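Local coordinates for protein NDP-N-acetyl-D-galactosaminuronic acid dehydrogenase (Methanosarcina mazei Go1, PDB 3G79) that probably oxidises UDP-N-acetyl-D-mannosamine to UDP-N-acetyl-D-mannosaminuronate, using two molecules of NAD+ for each sugar nucleotide, at residues W284-G288 / D448-V452; H335-L339 / Y465-G469; K350-S354 / C382-S388; S354-G360 / A415-L421; V389-D393 / S405-V411. All coordinates share one frame; numbering follows the deposited sequence.

Contact 1: W284-G288 / D448-V452; sequences WPGAG and DGRNV
Arg450 reaches across from the loop 448-452, which follows strand 445-448 at the C-terminal end of the parallel strands in the UDP-binding domain of this UDP-glucose/GDP-mannose dehydrogenase, and lays its guanidinium over the backbone of Ala287 in a loop of the central-domain region. The close part is mostly backbone. Gly286 CA stands 3.1 Å from Gly449 O, a CA-H...O contact, and Ala287 sits opposite Gly449; a side chain on Gly286 would run into Arg450 NH1, and one on Gly449 into Ala287 CB. One guanidinium face covers Ala287 N, 3.7 Å above its plane, while Ala287 CB touches Arg450 NE at 4.1 Å. The chain gets there by folding at chi2 (-61°) and then running straight. Arg450 NH2 bonds to Gly288 O and NE to Leu421 O, so a single side chain ties the central loop to a strand end in the sheet. An alanine here is likely to leave both oxygens without this donor and the peptide of Ala287 without its flat cover. The other end of the contact is looser and faces solvent: the Trp284 ring, paired with Arg267 in a cation-pi contact, meets Asn451 obliquely, with CZ3 4.2 Å from ND2. At the buried end, the bond from Arg450 NH2 to Gly288 O measures 3.1 Å, its N-H...O angle 149° and the oxygen 22° out of the guanidinium plane.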
# COMPACT_ATOMS: atom_id res chain seq x y z
N TRP A 284 -7.35 3.40 -7.23
CA TRP A 284 -7.88 3.54 -8.58
C TRP A 284 -6.92 4.44 -9.34
O TRP A 284 -6.41 5.41 -8.78
CB TRP A 284 -9.25 4.18 -8.54
CG TRP A 284 -10.26 3.35 -7.79
CD1 TRP A 284 -10.55 3.42 -6.43
CD2 TRP A 284 -11.11 2.34 -8.32
NE1 TRP A 284 -11.54 2.52 -6.10
CE2 TRP A 284 -11.91 1.84 -7.24
CE3 TRP A 284 -11.31 1.82 -9.60
CZ2 TRP A 284 -12.87 0.84 -7.42
CZ3 TRP A 284 -12.26 0.84 -9.78
CH2 TRP A 284 -13.04 0.35 -8.69
N PRO A 285 -6.59 4.06 -10.57
CA PRO A 285 -5.64 4.82 -11.41
C PRO A 285 -6.39 5.99 -12.08
O PRO A 285 -7.64 5.98 -12.07
CB PRO A 285 -5.17 3.77 -12.44
CG PRO A 285 -6.39 2.82 -12.58
CD PRO A 285 -7.08 2.83 -11.22
N GLY A 286 -5.68 6.97 -12.66
CA GLY A 286 -6.34 8.21 -13.13
C GLY A 286 -5.48 9.30 -13.78
O GLY A 286 -4.28 9.17 -13.93
N ALA A 287 -6.11 10.40 -14.16
CA ALA A 287 -5.46 11.47 -14.91
C ALA A 287 -4.46 12.24 -14.10
O ALA A 287 -3.74 13.05 -14.64
CB ALA A 287 -6.52 12.43 -15.48
N GLY A 288 -4.38 11.99 -12.80
CA GLY A 288 -3.34 12.63 -12.01
C GLY A 288 -3.74 12.90 -10.58
O GLY A 288 -4.84 12.59 -10.22
N ASP A 448 -10.77 8.75 -21.63
CA ASP A 448 -11.28 8.64 -20.24
C ASP A 448 -10.20 8.51 -19.19
O ASP A 448 -9.47 7.52 -19.16
CB ASP A 448 -12.21 7.42 -20.09
CG ASP A 448 -13.00 7.42 -18.76
OD1 ASP A 448 -13.08 8.47 -18.11
OD2 ASP A 448 -13.57 6.37 -18.38
N GLY A 449 -10.11 9.49 -18.31
CA GLY A 449 -9.09 9.50 -17.26
C GLY A 449 -9.61 8.99 -15.93
O GLY A 449 -8.83 8.74 -14.98
N ARG A 450 -10.92 8.81 -15.87
CA ARG A 450 -11.60 8.52 -14.62
C ARG A 450 -12.54 7.30 -14.63
O ARG A 450 -13.33 7.15 -13.73
CB ARG A 450 -12.30 9.79 -14.11
CG ARG A 450 -11.34 10.95 -13.90
CD ARG A 450 -10.25 10.64 -12.84
NE ARG A 450 -9.34 11.77 -12.64
CZ ARG A 450 -8.39 11.85 -11.69
NH1 ARG A 450 -8.21 10.85 -10.81
NH2 ARG A 450 -7.63 12.96 -11.60
N ASN A 451 -12.43 6.40 -15.59
CA ASN A 451 -13.24 5.18 -15.57
C ASN A 451 -14.75 5.45 -15.43
O ASN A 451 -15.42 4.73 -14.72
CB ASN A 451 -12.80 4.23 -14.43
CG ASN A 451 -13.38 2.81 -14.58
OD1 ASN A 451 -13.48 2.27 -15.67
ND2 ASN A 451 -13.78 2.21 -13.47
N VAL A 452 -15.28 6.47 -16.10
CA VAL A 452 -16.73 6.69 -16.12
C VAL A 452 -17.43 6.33 -17.44
O VAL A 452 -18.64 6.22 -17.48
CB VAL A 452 -17.09 8.14 -15.74
CG1 VAL A 452 -16.33 8.57 -14.50
CG2 VAL A 452 -16.84 9.08 -16.89

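Contact 2: H335-L339 / Y465-G469; sequences HMYNL and YKGIG
His335 begins the contact from helix 321-345, turning the edge of its imidazole to Ile468, with CD2 4.2 Å from CG1. With its CG anti to the backbone N (chi1 178°), His335 swings the ring out toward Ile468. The ring nitrogens serve other partners: NE2 binds Glu257 OE1 and ND1 binds Asp313 OD2 of the second subunit. Met336 comes next; its chain bends at chi2 and chi3 and its methyl end lies against Ile468, but the exact place is doubtful, because the model puts the two too close. Leu339 covers more of segment 465-469 than any other residue of the helical segment. Its CG lies 3.6 Å above the plane of the His335 ring, toward the rim; its CD2 is 4.1 Å from Lys466 CD, and its CD1 stands 4.3 Å from Gly467 C. The lysine chain also passes Leu339 O, with CG 3.8 Å away, before its NZ reaches the backbone O of His474, a residue of the C-terminal purification tag. Between the segments the contact is therefore apolar, while polar ends bind outside it. The long helix 321-345 packs on the end strand 464-467 of the parallel sheet, an alpha/beta layering as in Rossmann-like folds.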
# COMPACT_ATOMS: atom_id res chain seq x y z
N HIS A 335 0.53 11.50 -19.88
CA HIS A 335 0.03 10.25 -20.42
C HIS A 335 -1.34 10.44 -21.07
O HIS A 335 -1.63 9.83 -22.14
CB HIS A 335 0.00 9.13 -19.37
CG HIS A 335 -0.55 7.85 -19.91
ND1 HIS A 335 0.10 7.09 -20.87
CD2 HIS A 335 -1.73 7.22 -19.67
CE1 HIS A 335 -0.63 6.04 -21.16
NE2 HIS A 335 -1.75 6.10 -20.46
N MET A 336 -2.16 11.30 -20.46
CA MET A 336 -3.52 11.58 -20.96
C MET A 336 -3.40 12.21 -22.31
O MET A 336 -4.02 11.74 -23.27
CB MET A 336 -4.32 12.48 -19.99
CG MET A 336 -5.02 11.71 -18.84
SD MET A 336 -6.56 10.84 -19.33
CE MET A 336 -5.85 9.26 -19.32
N TYR A 337 -2.56 13.26 -22.38
CA TYR A 337 -2.18 13.90 -23.64
C TYR A 337 -1.67 12.93 -24.73
O TYR A 337 -2.15 13.00 -25.84
CB TYR A 337 -1.13 14.98 -23.38
CG TYR A 337 -0.69 15.65 -24.64
CD1 TYR A 337 -1.49 16.63 -25.23
CD2 TYR A 337 0.52 15.31 -25.26
CE1 TYR A 337 -1.09 17.26 -26.40
CE2 TYR A 337 0.93 15.93 -26.43
CZ TYR A 337 0.10 16.90 -26.99
OH TYR A 337 0.48 17.52 -28.13
N ASN A 338 -0.71 12.05 -24.43
CA ASN A 338 -0.27 11.04 -25.44
C ASN A 338 -1.40 10.15 -25.93
O ASN A 338 -1.39 9.72 -27.06
CB ASN A 338 0.87 10.12 -24.93
CG ASN A 338 2.13 10.89 -24.50
OD1 ASN A 338 2.54 11.90 -25.11
ND2 ASN A 338 2.73 10.42 -23.45
N LEU A 339 -2.36 9.85 -25.07
CA LEU A 339 -3.46 8.99 -25.44
C LEU A 339 -4.39 9.75 -26.38
O LEU A 339 -4.88 9.19 -27.38
CB LEU A 339 -4.24 8.56 -24.18
CG LEU A 339 -3.73 7.50 -23.19
CD1 LEU A 339 -4.70 7.31 -21.97
CD2 LEU A 339 -3.45 6.16 -23.85
N TYR A 465 -11.73 5.31 -28.88
CA TYR A 465 -11.70 5.31 -27.40
C TYR A 465 -10.36 5.04 -26.80
O TYR A 465 -9.63 4.23 -27.29
CB TYR A 465 -12.68 4.26 -26.85
CG TYR A 465 -12.52 3.95 -25.38
CD1 TYR A 465 -13.29 4.62 -24.41
CD2 TYR A 465 -11.59 3.01 -24.95
CE1 TYR A 465 -13.15 4.34 -23.05
CE2 TYR A 465 -11.41 2.73 -23.59
CZ TYR A 465 -12.20 3.38 -22.64
OH TYR A 465 -12.04 3.13 -21.27
N LYS A 466 -10.06 5.69 -25.70
CA LYS A 466 -8.89 5.42 -24.86
C LYS A 466 -9.31 5.69 -23.42
O LYS A 466 -10.09 6.63 -23.13
CB LYS A 466 -7.77 6.38 -25.19
CG LYS A 466 -7.25 6.27 -26.59
CD LYS A 466 -6.23 5.19 -26.75
CE LYS A 466 -5.64 5.25 -28.17
NZ LYS A 466 -4.69 4.14 -28.54
N GLY A 467 -8.80 4.85 -22.52
CA GLY A 467 -9.01 5.06 -21.09
C GLY A 467 -7.74 4.67 -20.40
O GLY A 467 -7.01 3.80 -20.89
N ILE A 468 -7.46 5.28 -19.25
CA ILE A 468 -6.32 4.83 -18.46
C ILE A 468 -6.35 3.31 -18.18
O ILE A 468 -7.39 2.72 -17.84
CB ILE A 468 -6.10 5.69 -17.18
CG1 ILE A 468 -5.38 6.97 -17.57
CG2 ILE A 468 -5.25 4.96 -16.13
CD1 ILE A 468 -5.00 7.85 -16.40
N GLY A 469 -5.19 2.70 -18.44
CA GLY A 469 -5.00 1.27 -18.33
C GLY A 469 -6.01 0.36 -19.00
O GLY A 469 -6.16 -0.79 -18.58

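Contact 3: K350-S354 / C382-S388; sequences KMDGS and CLKAGAS
Met351 pushes its side chain into the apolar centre, between Ala385, Ala387 and Cys382. Its CG touches Ala385 CB at 3.6 Å, its SD lies equally close to Ala387 CB, and the sulfur of Cys382 stands farther off, with SG 4.3 Å from SD. With CG anti to the backbone N (chi1 -167°) and bends at chi2 and chi3, the chain folds over the two alanine methyls instead of running straight past them. Tyr337, Thr340 and Val341 of helix 321-345 pack on Met351 as well, so the thioether is held between two helices. Backbone oxygens close round the Ala387 methyl: Met351 O is 3.1 Å from CB, and Ser354 O also touches it. The place is a junction in the alpha/beta fold of the UDP-binding domain: a type II turn from Met351 to Ser354 leads into strand 355-359, and it meets the end of helix 375-385 where Gly386, with positive phi, turns the chain toward strand 388-392. A side chain on Gly386 would collide with Asp352 OD1. Further out, Asp352 lies along the helix end, with CB 3.3 Å from Ala385 O. On the polar edge Gly353 N donates an almost straight bond (173°) to Gly386 O, though from well above the carbonyl plane. Beside it Ser388 N reaches Ser354 O at 3.1 Å, the first rung between the two incoming strands.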
# COMPACT_ATOMS: atom_id res chain seq x y z
N LYS A 350 -4.29 15.51 -36.10
CA LYS A 350 -3.20 15.96 -35.21
C LYS A 350 -3.71 16.99 -34.20
O LYS A 350 -4.63 17.76 -34.49
CB LYS A 350 -2.08 16.62 -36.02
CG LYS A 350 -1.64 15.90 -37.32
CD LYS A 350 -0.66 14.73 -37.05
CE LYS A 350 -0.31 13.97 -38.33
NZ LYS A 350 0.82 13.02 -38.06
N MET A 351 -3.09 17.06 -33.03
CA MET A 351 -3.56 18.01 -32.01
C MET A 351 -3.79 19.42 -32.56
O MET A 351 -4.83 20.04 -32.24
CB MET A 351 -2.61 18.04 -30.80
CG MET A 351 -3.17 18.76 -29.56
SD MET A 351 -4.74 18.13 -28.92
CE MET A 351 -4.22 16.55 -28.27
N ASP A 352 -2.87 19.90 -33.38
CA ASP A 352 -2.94 21.26 -33.92
C ASP A 352 -4.21 21.50 -34.78
O ASP A 352 -4.52 20.73 -35.70
CB ASP A 352 -1.67 21.59 -34.72
CG ASP A 352 -1.59 23.05 -35.17
OD1 ASP A 352 -2.39 23.92 -34.73
OD2 ASP A 352 -0.70 23.34 -36.00
N GLY A 353 -4.93 22.58 -34.47
CA GLY A 353 -6.14 22.95 -35.17
C GLY A 353 -7.37 22.18 -34.74
O GLY A 353 -8.47 22.48 -35.19
N SER A 354 -7.17 21.16 -33.91
CA SER A 354 -8.27 20.34 -33.41
C SER A 354 -8.87 20.98 -32.17
O SER A 354 -8.17 21.61 -31.39
CB SER A 354 -7.77 18.93 -33.05
OG SER A 354 -6.83 18.45 -33.98
N CYS A 382 -2.17 20.77 -24.52
CA CYS A 382 -2.95 20.91 -25.73
C CYS A 382 -2.79 22.27 -26.39
O CYS A 382 -2.67 22.36 -27.61
CB CYS A 382 -4.41 20.69 -25.44
SG CYS A 382 -4.66 19.12 -24.71
N LEU A 383 -2.78 23.32 -25.58
CA LEU A 383 -2.75 24.69 -26.06
C LEU A 383 -1.45 25.01 -26.79
O LEU A 383 -1.42 25.82 -27.73
CB LEU A 383 -3.01 25.66 -24.90
CG LEU A 383 -4.49 25.82 -24.49
CD1 LEU A 383 -4.61 26.48 -23.16
CD2 LEU A 383 -5.30 26.63 -25.54
N LYS A 384 -0.38 24.32 -26.41
CA LYS A 384 0.93 24.59 -26.98
C LYS A 384 1.06 23.89 -28.31
O LYS A 384 1.69 24.40 -29.23
CB LYS A 384 2.01 24.05 -26.05
CG LYS A 384 3.15 25.04 -25.74
CD LYS A 384 4.20 24.31 -24.92
CE LYS A 384 5.03 23.42 -25.83
NZ LYS A 384 5.15 22.07 -25.23
N ALA A 385 0.47 22.71 -28.38
CA ALA A 385 0.49 21.90 -29.59
C ALA A 385 -0.33 22.53 -30.73
O ALA A 385 -0.18 22.13 -31.88
CB ALA A 385 0.04 20.45 -29.29
N GLY A 386 -1.18 23.50 -30.38
CA GLY A 386 -1.87 24.32 -31.37
C GLY A 386 -3.36 24.05 -31.44
O GLY A 386 -4.05 24.53 -32.35
N ALA A 387 -3.85 23.28 -30.47
CA ALA A 387 -5.27 22.92 -30.37
C ALA A 387 -6.02 24.00 -29.63
O ALA A 387 -5.44 24.67 -28.79
CB ALA A 387 -5.43 21.62 -29.62
N SER A 388 -7.30 24.17 -29.94
CA SER A 388 -8.12 25.06 -29.12
C SER A 388 -8.87 24.25 -28.05
O SER A 388 -9.22 23.10 -28.27
CB SER A 388 -9.06 25.94 -29.95
OG SER A 388 -10.42 25.72 -29.65

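Contact 4: S354-G360 / A415-L421; sequences SKVAMLG and ADAIVVL
Strands 355-359 and 417-420 run side by side as parallel neighbours in the six-stranded sheet of the Rossmann-like UDP-binding domain, their directions 20° apart. Backbone bonds form the regular ladder: Ala357 gives its N to Ala417 O and takes Val419 N on its own oxygen, and Leu359 repeats the pattern with Val419 O and Leu421 N. At the start of the ladder Lys355 O is gripped twice, by Ala417 N at 3.2 Å and by Asp416 N at 2.6 Å. Apolar side chains pack on both faces. On one, Val356 CG1 meets Val419 CG2 at 3.8 Å, on the side covered by helix 375-385. On the other, Leu359 CD2 drops between Ile418 CG2, 3.6 Å away, and Val420 CG2, while the methyls of Ala357 and Ala415 touch under helix 408-412. The one charged group bonded across the pair is Asp416: its CG lies anti to the carbonyl carbon (chi1 -63°), which turns OD2 to Lys355 N, while OD1 forms long, weak ion pairs with Lys349 and Lys441. A leucine in its place would probably leave Lys355 N without its acceptor and the turn at 415-416 without its side-chain tie to strand 355-359. Asp416 OD2 takes the N-H of Lys355 on its anti lone pair at 2.7 Å, with an N-H...O angle of 162°.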
# COMPACT_ATOMS: atom_id res chain seq x y z
N SER A 354 -7.17 21.16 -33.91
CA SER A 354 -8.27 20.34 -33.41
C SER A 354 -8.87 20.98 -32.17
O SER A 354 -8.17 21.61 -31.39
CB SER A 354 -7.77 18.93 -33.05
OG SER A 354 -6.83 18.45 -33.98
N LYS A 355 -10.17 20.79 -31.97
CA LYS A 355 -10.80 21.25 -30.73
C LYS A 355 -10.93 20.11 -29.69
O LYS A 355 -11.45 19.04 -30.04
CB LYS A 355 -12.15 21.91 -31.01
CG LYS A 355 -13.01 22.04 -29.75
CD LYS A 355 -14.25 22.89 -30.00
CE LYS A 355 -15.09 23.01 -28.76
NZ LYS A 355 -16.27 23.89 -29.01
N VAL A 356 -10.46 20.37 -28.46
CA VAL A 356 -10.57 19.47 -27.29
C VAL A 356 -11.59 19.96 -26.25
O VAL A 356 -11.54 21.09 -25.79
CB VAL A 356 -9.20 19.30 -26.58
CG1 VAL A 356 -9.29 18.35 -25.38
CG2 VAL A 356 -8.12 18.81 -27.54
N ALA A 357 -12.54 19.11 -25.89
CA ALA A 357 -13.48 19.39 -24.79
C ALA A 357 -13.00 18.64 -23.56
O ALA A 357 -13.01 17.39 -23.51
CB ALA A 357 -14.93 18.98 -25.14
N MET A 358 -12.52 19.44 -22.61
CA MET A 358 -12.18 19.00 -21.28
C MET A 358 -13.43 18.88 -20.42
O MET A 358 -14.06 19.88 -20.03
CB MET A 358 -11.21 20.00 -20.65
CG MET A 358 -9.87 20.04 -21.42
SD MET A 358 -8.50 20.70 -20.51
CE MET A 358 -7.47 21.14 -21.81
N LEU A 359 -13.80 17.64 -20.14
CA LEU A 359 -14.89 17.37 -19.22
C LEU A 359 -14.32 17.18 -17.85
O LEU A 359 -13.85 16.11 -17.50
CB LEU A 359 -15.61 16.11 -19.65
CG LEU A 359 -16.77 16.27 -20.64
CD1 LEU A 359 -16.41 17.15 -21.81
CD2 LEU A 359 -17.19 14.87 -21.07
N GLY A 360 -14.30 18.23 -17.05
CA GLY A 360 -13.78 18.07 -15.70
C GLY A 360 -12.53 18.87 -15.42
O GLY A 360 -11.46 18.63 -16.01
N ALA A 415 -16.31 19.39 -31.16
CA ALA A 415 -15.04 18.96 -30.59
C ALA A 415 -14.46 17.70 -31.24
O ALA A 415 -15.16 16.73 -31.48
CB ALA A 415 -15.17 18.78 -29.11
N ASP A 416 -13.17 17.73 -31.54
CA ASP A 416 -12.46 16.57 -32.11
C ASP A 416 -12.23 15.49 -31.07
O ASP A 416 -12.42 14.32 -31.36
CB ASP A 416 -11.14 16.99 -32.78
CG ASP A 416 -11.37 17.92 -33.95
OD1 ASP A 416 -11.63 17.42 -35.06
OD2 ASP A 416 -11.31 19.15 -33.78
N ALA A 417 -11.83 15.89 -29.86
CA ALA A 417 -11.61 14.96 -28.76
C ALA A 417 -12.45 15.30 -27.55
O ALA A 417 -12.56 16.47 -27.21
CB ALA A 417 -10.15 14.95 -28.38
N ILE A 418 -13.06 14.29 -26.94
CA ILE A 418 -13.73 14.46 -25.67
C ILE A 418 -12.90 13.73 -24.60
O ILE A 418 -12.68 12.50 -24.67
CB ILE A 418 -15.19 13.94 -25.70
CG1 ILE A 418 -16.04 14.75 -26.66
CG2 ILE A 418 -15.84 14.01 -24.31
CD1 ILE A 418 -17.11 13.93 -27.30
N VAL A 419 -12.46 14.50 -23.61
CA VAL A 419 -11.45 14.07 -22.66
C VAL A 419 -11.93 14.23 -21.20
O VAL A 419 -12.27 15.32 -20.75
CB VAL A 419 -10.14 14.82 -22.90
CG1 VAL A 419 -9.05 14.28 -22.03
CG2 VAL A 419 -9.74 14.68 -24.38
N VAL A 420 -11.98 13.12 -20.47
CA VAL A 420 -12.67 13.11 -19.18
C VAL A 420 -11.61 13.11 -18.07
O VAL A 420 -10.77 12.21 -18.03
CB VAL A 420 -13.63 11.87 -19.08
CG1 VAL A 420 -14.31 11.83 -17.75
CG2 VAL A 420 -14.71 11.90 -20.19
N LEU A 421 -11.62 14.13 -17.19
CA LEU A 421 -10.54 14.26 -16.18
C LEU A 421 -11.01 14.27 -14.72
O LEU A 421 -10.20 14.07 -13.80
CB LEU A 421 -9.61 15.46 -16.46
CG LEU A 421 -8.96 15.43 -17.85
CD1 LEU A 421 -9.88 16.09 -18.86
CD2 LEU A 421 -7.62 16.13 -17.86

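Contact 5: V389-D393 / S405-V411; sequences VMVHD and SDNLEEV
His392 turns its imidazole across the N-terminal end of helix 408-412, with Leu408 at about a right angle over one face: Leu408 CG sits 4.2 Å from the ring centroid, 15° off the normal, a CH-pi contact. His392 CG lies anti to its own N (chi1 177°), which carries the ring out from the strand to this place. NE2 gives a short but weak bond to Asp406 O, 2.7 Å long and bent to 119°, whereas ND1 binds Tyr427 OH. Val411 faces the strand with both methyls: CG2 lies 3.8 Å from His392 CB, and CG1 is 3.4 Å from Met390 O. Met390 bends at chi3 so that its CE ends 3.4 Å from Glu410 O and also touches Glu410 CG. At the backbone, Ser405 pairs with His392 in a parallel bridge, its N bonded to Val391 O and its O to Asp393 N. Asn407 at the N-cap closes the helix start, its OD1 accepting from Glu410 N at 3.1 Å. With NE2 as donor, ND1 would probably be left to accept; held by Tyr427 OH, weakly by Asp406 O and by Leu408 over a face, the ring is probably restricted in rotation, joining strand 388-392 to the start of helix 408-412, which follows the edge strand 404-405.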
# COMPACT_ATOMS: atom_id res chain seq x y z
N VAL A 389 -9.08 24.87 -26.89
CA VAL A 389 -9.60 24.18 -25.75
C VAL A 389 -10.81 24.86 -25.06
O VAL A 389 -10.79 26.06 -24.77
CB VAL A 389 -8.49 23.93 -24.72
CG1 VAL A 389 -9.05 23.20 -23.55
CG2 VAL A 389 -7.32 23.13 -25.34
N MET A 390 -11.84 24.05 -24.80
CA MET A 390 -12.98 24.43 -23.97
C MET A 390 -13.14 23.46 -22.78
O MET A 390 -13.19 22.24 -22.95
CB MET A 390 -14.26 24.52 -24.80
CG MET A 390 -14.42 25.89 -25.54
SD MET A 390 -15.89 26.13 -26.57
CE MET A 390 -17.17 26.15 -25.33
N VAL A 391 -13.19 24.05 -21.58
CA VAL A 391 -13.20 23.41 -20.27
C VAL A 391 -14.60 23.46 -19.68
O VAL A 391 -15.24 24.54 -19.62
CB VAL A 391 -12.33 24.21 -19.27
CG1 VAL A 391 -12.47 23.63 -17.91
CG2 VAL A 391 -10.85 24.24 -19.69
N HIS A 392 -15.06 22.30 -19.23
CA HIS A 392 -16.35 22.18 -18.59
C HIS A 392 -16.20 21.65 -17.18
O HIS A 392 -15.32 20.82 -16.90
CB HIS A 392 -17.25 21.24 -19.37
CG HIS A 392 -18.59 21.00 -18.73
ND1 HIS A 392 -18.80 20.03 -17.77
CD2 HIS A 392 -19.80 21.57 -18.95
CE1 HIS A 392 -20.08 20.03 -17.42
NE2 HIS A 392 -20.71 20.96 -18.11
N ASP A 393 -17.10 22.11 -16.32
CA ASP A 393 -17.18 21.63 -14.95
C ASP A 393 -18.44 22.19 -14.28
O ASP A 393 -18.65 23.42 -14.28
CB ASP A 393 -15.94 22.01 -14.17
CG ASP A 393 -15.82 21.26 -12.87
OD1 ASP A 393 -15.06 20.25 -12.83
OD2 ASP A 393 -16.52 21.67 -11.91
N SER A 405 -16.77 26.44 -18.04
CA SER A 405 -18.19 26.59 -18.38
C SER A 405 -19.13 25.57 -17.71
O SER A 405 -18.75 24.42 -17.44
CB SER A 405 -18.36 26.63 -19.92
OG SER A 405 -19.72 26.71 -20.29
N ASP A 406 -20.34 26.04 -17.44
CA ASP A 406 -21.46 25.25 -16.93
C ASP A 406 -22.00 24.26 -17.98
O ASP A 406 -22.23 23.09 -17.66
CB ASP A 406 -22.60 26.20 -16.47
CG ASP A 406 -22.53 27.58 -17.16
OD1 ASP A 406 -21.56 28.33 -16.89
OD2 ASP A 406 -23.42 27.92 -17.98
N ASN A 407 -22.19 24.69 -19.23
CA ASN A 407 -22.96 23.87 -20.18
C ASN A 407 -22.15 22.98 -21.14
O ASN A 407 -21.32 23.43 -21.94
CB ASN A 407 -24.16 24.63 -20.82
CG ASN A 407 -23.93 25.09 -22.25
OD1 ASN A 407 -24.26 24.37 -23.20
ND2 ASN A 407 -23.38 26.29 -22.42
N LEU A 408 -22.42 21.69 -20.99
CA LEU A 408 -21.71 20.62 -21.64
C LEU A 408 -21.77 20.80 -23.14
O LEU A 408 -20.76 20.70 -23.83
CB LEU A 408 -22.33 19.28 -21.24
CG LEU A 408 -21.43 18.10 -20.89
CD1 LEU A 408 -22.11 16.78 -21.23
CD2 LEU A 408 -20.10 18.20 -21.55
N GLU A 409 -22.98 21.09 -23.63
CA GLU A 409 -23.30 21.21 -25.05
C GLU A 409 -22.35 22.17 -25.75
O GLU A 409 -21.80 21.87 -26.82
CB GLU A 409 -24.77 21.67 -25.22
CG GLU A 409 -25.41 21.45 -26.61
CD GLU A 409 -25.00 22.50 -27.67
OE1 GLU A 409 -24.73 23.67 -27.31
OE2 GLU A 409 -24.97 22.14 -28.87
N GLU A 410 -22.13 23.34 -25.15
CA GLU A 410 -21.34 24.32 -25.87
C GLU A 410 -19.88 23.87 -25.88
O GLU A 410 -19.20 23.98 -26.88
CB GLU A 410 -21.61 25.78 -25.40
CG GLU A 410 -20.83 26.36 -24.24
CD GLU A 410 -20.96 27.90 -24.14
OE1 GLU A 410 -20.02 28.55 -23.61
OE2 GLU A 410 -21.99 28.47 -24.59
N VAL A 411 -19.45 23.29 -24.78
CA VAL A 411 -18.10 22.74 -24.66
C VAL A 411 -17.87 21.58 -25.62
O VAL A 411 -16.83 21.50 -26.26
CB VAL A 411 -17.81 22.33 -23.24
CG1 VAL A 411 -16.53 21.50 -23.20
CG2 VAL A 411 -17.68 23.56 -22.37

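How the contacts relate
Contact 2 is wholly buried and contact 4 nearly so; contact 1 is buried but has an exposed end, and contacts 3 and 5 lie partly at the surface. Contacts 3, 4 and 5 join strands 404-405, 388-392, 355-359 and 417-420: Ser354 belongs to both 3 and 4, while Met358 and Gly360 of contact 4 bond to His392 of contact 5. Contacts 1 and 2 share the far side, where Asp448 pairs with Lys466 and Ile468, and both connect the sheet to helices and loops outside it. Chemistry follows place: a backbone ladder in contact 4, apolar side chains in contact 2, turn and helix-end bonds in 3 and 5, and in contact 1 an arginine bridging the central-domain loop and the sheet.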